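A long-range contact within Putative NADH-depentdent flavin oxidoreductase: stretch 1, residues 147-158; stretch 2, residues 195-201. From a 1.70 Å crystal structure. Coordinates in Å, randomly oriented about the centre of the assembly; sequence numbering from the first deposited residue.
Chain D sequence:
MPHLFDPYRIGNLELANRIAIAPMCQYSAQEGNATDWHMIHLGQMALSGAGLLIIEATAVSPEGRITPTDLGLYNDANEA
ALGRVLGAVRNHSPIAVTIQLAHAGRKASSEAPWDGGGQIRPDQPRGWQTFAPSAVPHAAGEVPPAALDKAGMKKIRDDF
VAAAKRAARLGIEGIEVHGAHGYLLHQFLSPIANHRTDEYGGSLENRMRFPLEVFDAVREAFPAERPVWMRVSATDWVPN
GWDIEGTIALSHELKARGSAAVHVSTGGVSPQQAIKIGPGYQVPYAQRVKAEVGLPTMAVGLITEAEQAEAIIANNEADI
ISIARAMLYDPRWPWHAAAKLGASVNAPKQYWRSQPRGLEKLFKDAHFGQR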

# COMPACT_ATOMS: atom_id res chain seq x y z
N ALA D 147 16.73 12.82 36.43
CA ALA D 147 16.19 11.73 37.22
C ALA D 147 14.80 12.15 37.63
O ALA D 147 14.61 13.20 38.19
CB ALA D 147 17.03 11.46 38.45
N LEU D 148 13.83 11.28 37.37
CA LEU D 148 12.45 11.64 37.65
C LEU D 148 12.18 11.74 39.16
O LEU D 148 12.63 10.90 39.93
CB LEU D 148 11.51 10.62 37.05
CG LEU D 148 11.36 10.75 35.53
CD1 LEU D 148 11.01 9.41 34.90
CD2 LEU D 148 10.33 11.81 35.23
N ASP D 149 11.37 12.73 39.54
CA ASP D 149 10.83 12.81 40.91
C ASP D 149 9.37 12.34 40.96
O ASP D 149 8.80 11.89 39.94
CB ASP D 149 11.04 14.21 41.48
CG ASP D 149 10.34 15.30 40.68
OD1 ASP D 149 9.43 15.04 39.86
OD2 ASP D 149 10.69 16.45 40.91
N LYS D 150 8.79 12.39 42.15
CA LYS D 150 7.42 11.97 42.35
C LYS D 150 6.48 12.68 41.38
O LYS D 150 5.66 12.03 40.74
CB LYS D 150 6.97 12.15 43.84
CG LYS D 150 6.99 10.87 44.68
CD LYS D 150 8.37 10.41 45.16
CE LYS D 150 8.38 8.96 45.73
NZ LYS D 150 9.57 8.13 45.32
N ALA D 151 6.64 13.99 41.23
CA ALA D 151 5.77 14.73 40.28
C ALA D 151 5.97 14.27 38.83
O ALA D 151 5.01 14.14 38.07
CB ALA D 151 6.04 16.20 40.38
N GLY D 152 7.22 14.03 38.46
CA GLY D 152 7.53 13.61 37.07
C GLY D 152 6.96 12.26 36.76
O GLY D 152 6.49 12.03 35.64
N MET D 153 7.01 11.35 37.72
CA MET D 153 6.44 10.03 37.56
C MET D 153 4.92 10.08 37.47
O MET D 153 4.33 9.33 36.72
CB MET D 153 6.92 9.07 38.65
CG MET D 153 8.38 8.76 38.44
SD MET D 153 9.15 7.78 39.72
CE MET D 153 8.39 6.22 39.64
N LYS D 154 4.29 10.95 38.29
CA LYS D 154 2.85 11.20 38.18
C LYS D 154 2.43 11.75 36.84
O LYS D 154 1.43 11.27 36.27
CB LYS D 154 2.37 12.13 39.30
CG LYS D 154 0.90 12.50 39.23
CD LYS D 154 0.52 13.28 40.49
CE LYS D 154 -0.78 14.09 40.39
NZ LYS D 154 -1.85 13.28 39.79
N LYS D 155 3.16 12.73 36.31
CA LYS D 155 2.90 13.24 34.96
C LYS D 155 2.91 12.09 33.96
O LYS D 155 1.97 11.93 33.18
CB LYS D 155 3.89 14.31 34.53
CG LYS D 155 3.48 15.05 33.27
CD LYS D 155 4.53 15.98 32.71
CE LYS D 155 4.03 16.67 31.47
NZ LYS D 155 3.91 15.71 30.32
N ILE D 156 3.93 11.26 34.00
CA ILE D 156 3.99 10.13 33.06
C ILE D 156 2.80 9.17 33.20
O ILE D 156 2.19 8.83 32.16
CB ILE D 156 5.34 9.39 33.15
CG1 ILE D 156 6.43 10.33 32.62
CG2 ILE D 156 5.30 8.09 32.34
CD1 ILE D 156 7.80 9.99 33.18
N ARG D 157 2.46 8.75 34.43
CA ARG D 157 1.28 7.91 34.64
C ARG D 157 0.06 8.58 34.01
O ARG D 157 -0.67 7.95 33.24
CB ARG D 157 0.95 7.63 36.12
CG ARG D 157 2.03 6.94 36.94
CD ARG D 157 1.55 6.51 38.33
NE ARG D 157 2.72 6.15 39.15
CZ ARG D 157 3.46 7.01 39.86
NH1 ARG D 157 3.12 8.29 39.93
NH2 ARG D 157 4.54 6.56 40.55
N ASP D 158 -0.15 9.86 34.35
CA ASP D 158 -1.35 10.53 33.90
C ASP D 158 -1.35 10.71 32.38
O ASP D 158 -2.42 10.69 31.79
CB ASP D 158 -1.50 11.88 34.57
CG ASP D 158 -1.80 11.77 36.05
OD1 ASP D 158 -2.23 10.69 36.55
OD2 ASP D 158 -1.56 12.78 36.69
N HIS D 195 19.42 3.39 38.77
CA HIS D 195 20.25 3.44 39.97
C HIS D 195 19.54 4.12 41.13
O HIS D 195 20.21 4.64 42.06
CB HIS D 195 21.54 4.17 39.67
CG HIS D 195 22.38 3.48 38.65
ND1 HIS D 195 23.36 4.13 37.95
CD2 HIS D 195 22.37 2.20 38.20
CE1 HIS D 195 23.91 3.29 37.09
NE2 HIS D 195 23.33 2.11 37.22
N ARG D 196 18.20 4.09 41.11
CA ARG D 196 17.41 4.72 42.13
C ARG D 196 17.58 3.98 43.45
O ARG D 196 17.78 2.77 43.46
CB ARG D 196 15.94 4.73 41.75
CG ARG D 196 15.60 5.52 40.50
CD ARG D 196 14.10 5.44 40.24
NE ARG D 196 13.36 6.31 41.16
CZ ARG D 196 13.18 7.62 41.02
NH1 ARG D 196 13.66 8.28 39.98
NH2 ARG D 196 12.49 8.28 41.93
N THR D 197 17.48 4.71 44.55
CA THR D 197 17.55 4.11 45.87
C THR D 197 16.23 4.15 46.63
O THR D 197 16.21 3.70 47.78
CB THR D 197 18.65 4.80 46.71
OG1 THR D 197 18.45 6.23 46.71
CG2 THR D 197 20.04 4.45 46.15
N ASP D 198 15.16 4.66 46.02
CA ASP D 198 13.84 4.67 46.63
C ASP D 198 13.12 3.37 46.26
O ASP D 198 13.79 2.45 45.77
CB ASP D 198 13.09 5.96 46.25
CG ASP D 198 12.73 6.03 44.76
OD1 ASP D 198 13.10 5.13 43.96
OD2 ASP D 198 12.14 7.05 44.38
N GLU D 199 11.79 3.31 46.42
CA GLU D 199 11.00 2.09 46.21
C GLU D 199 10.89 1.68 44.73
O GLU D 199 10.26 0.68 44.41
CB GLU D 199 9.58 2.22 46.86
CG GLU D 199 8.59 3.25 46.32
CD GLU D 199 8.79 4.70 46.79
OE1 GLU D 199 9.90 5.06 47.28
OE2 GLU D 199 7.82 5.51 46.67
N TYR D 200 11.48 2.49 43.85
CA TYR D 200 11.46 2.25 42.40
C TYR D 200 12.78 1.75 41.82
O TYR D 200 12.83 1.50 40.63
CB TYR D 200 10.99 3.50 41.65
CG TYR D 200 9.55 3.79 41.92
CD1 TYR D 200 8.54 3.02 41.32
CD2 TYR D 200 9.17 4.80 42.80
CE1 TYR D 200 7.19 3.26 41.63
CE2 TYR D 200 7.84 5.07 43.07
CZ TYR D 200 6.86 4.29 42.49
OH TYR D 200 5.54 4.58 42.79
N GLY D 201 13.82 1.58 42.63
CA GLY D 201 15.06 0.92 42.18
C GLY D 201 15.57 -0.10 43.17
O GLY D 201 15.02 -0.25 44.27

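The contact joins the start of a helix to an irregular loop. Helix 150-158 begins just after Asp 149, which sits at the N-cap: its side chain, at chi1 61° (p), brings OD1 to 2.8 Å from Gly 152 N, an amide in the first turn that has no backbone acceptor within the stretch. The second stretch has no regular helix or strand but closes with a type I turn from Asp 198 to Gly 201, in which Gly 201 N lies 3.3 Å from Asp 198 O. The backbones stay well apart, the nearest CA pair being Met 153 and Tyr 200 at 10.4 Å, so side chains must span the gap. Together the two stretches bury 323 Å².

Arg 196 makes the most direct link to the main chain. Its CA-to-CB bond points toward stretch 1, and the m, t, p sequence of chi1 to chi3 carries the guanidinium to the carbonyl of Leu 148. Arg 196 NH1 donates to Leu 148 O at 2.8 Å with an N-H...O angle of 160°; Arg 196 NH2 adds a weak bond to Leu 148 O at 3.3 Å and 134°. The oxygen lies near the guanidinium plane, where the N-H groups point. Asp 198 holds the same group from within the loop: Arg 196 NE lies 3.0 Å from Asp 198 OD1 and Arg 196 NH2 lies 2.8 Å from Asp 198 OD2, a two-pronged salt bridge that fixes the guanidinium's orientation. Asp 198 has chi1 67° (p) and chi2 -3°, and OD1 also accepts from Tyr 200 N at 3.1 Å, tying the carboxylate to the turn.

Lys 150 reaches the same carboxylate from the helix. Its CA-to-CB bond points sideways, yet the end of the chain comes nearer: chi1 at -101° and chi4 at 139° both lie between wells, and chi2 at 78° (p) bends the chain. Lys 150 NZ forms a salt bridge with Asp 198 OD2 at 2.9 Å and a longer one with Glu 199 OE2 at 3.4 Å, whose hydrogen bond is weak. Glu 199 likewise starts sideways, and chi1 65° (p) with chi2 -80° (m) accompanies the approach of its end. These carboxylates offset the positive charge where Lys 150 NZ comes within 4.5 Å of Arg 196 NH2.

Met 153 and Tyr 200, both buried and pointing toward the opposing stretch, supply the apolar part. With chi1 and chi2 at m and t, chi3 of 67° (p) turns the methionine methyl over the ring: Met 153 CE is 3.4 Å from the Tyr 200 ring centroid and only 6° off the normal, a CH-pi contact. The sulfur approaches obliquely, with Met 153 SD 4.6 Å from that centroid, and also lies over one face of the Arg 196 guanidinium, 4.0 Å from Arg 196 NH2. One turn further along the helix, Arg 157, extended at m, t, t, places NH2 3.2 Å from Tyr 200 OH.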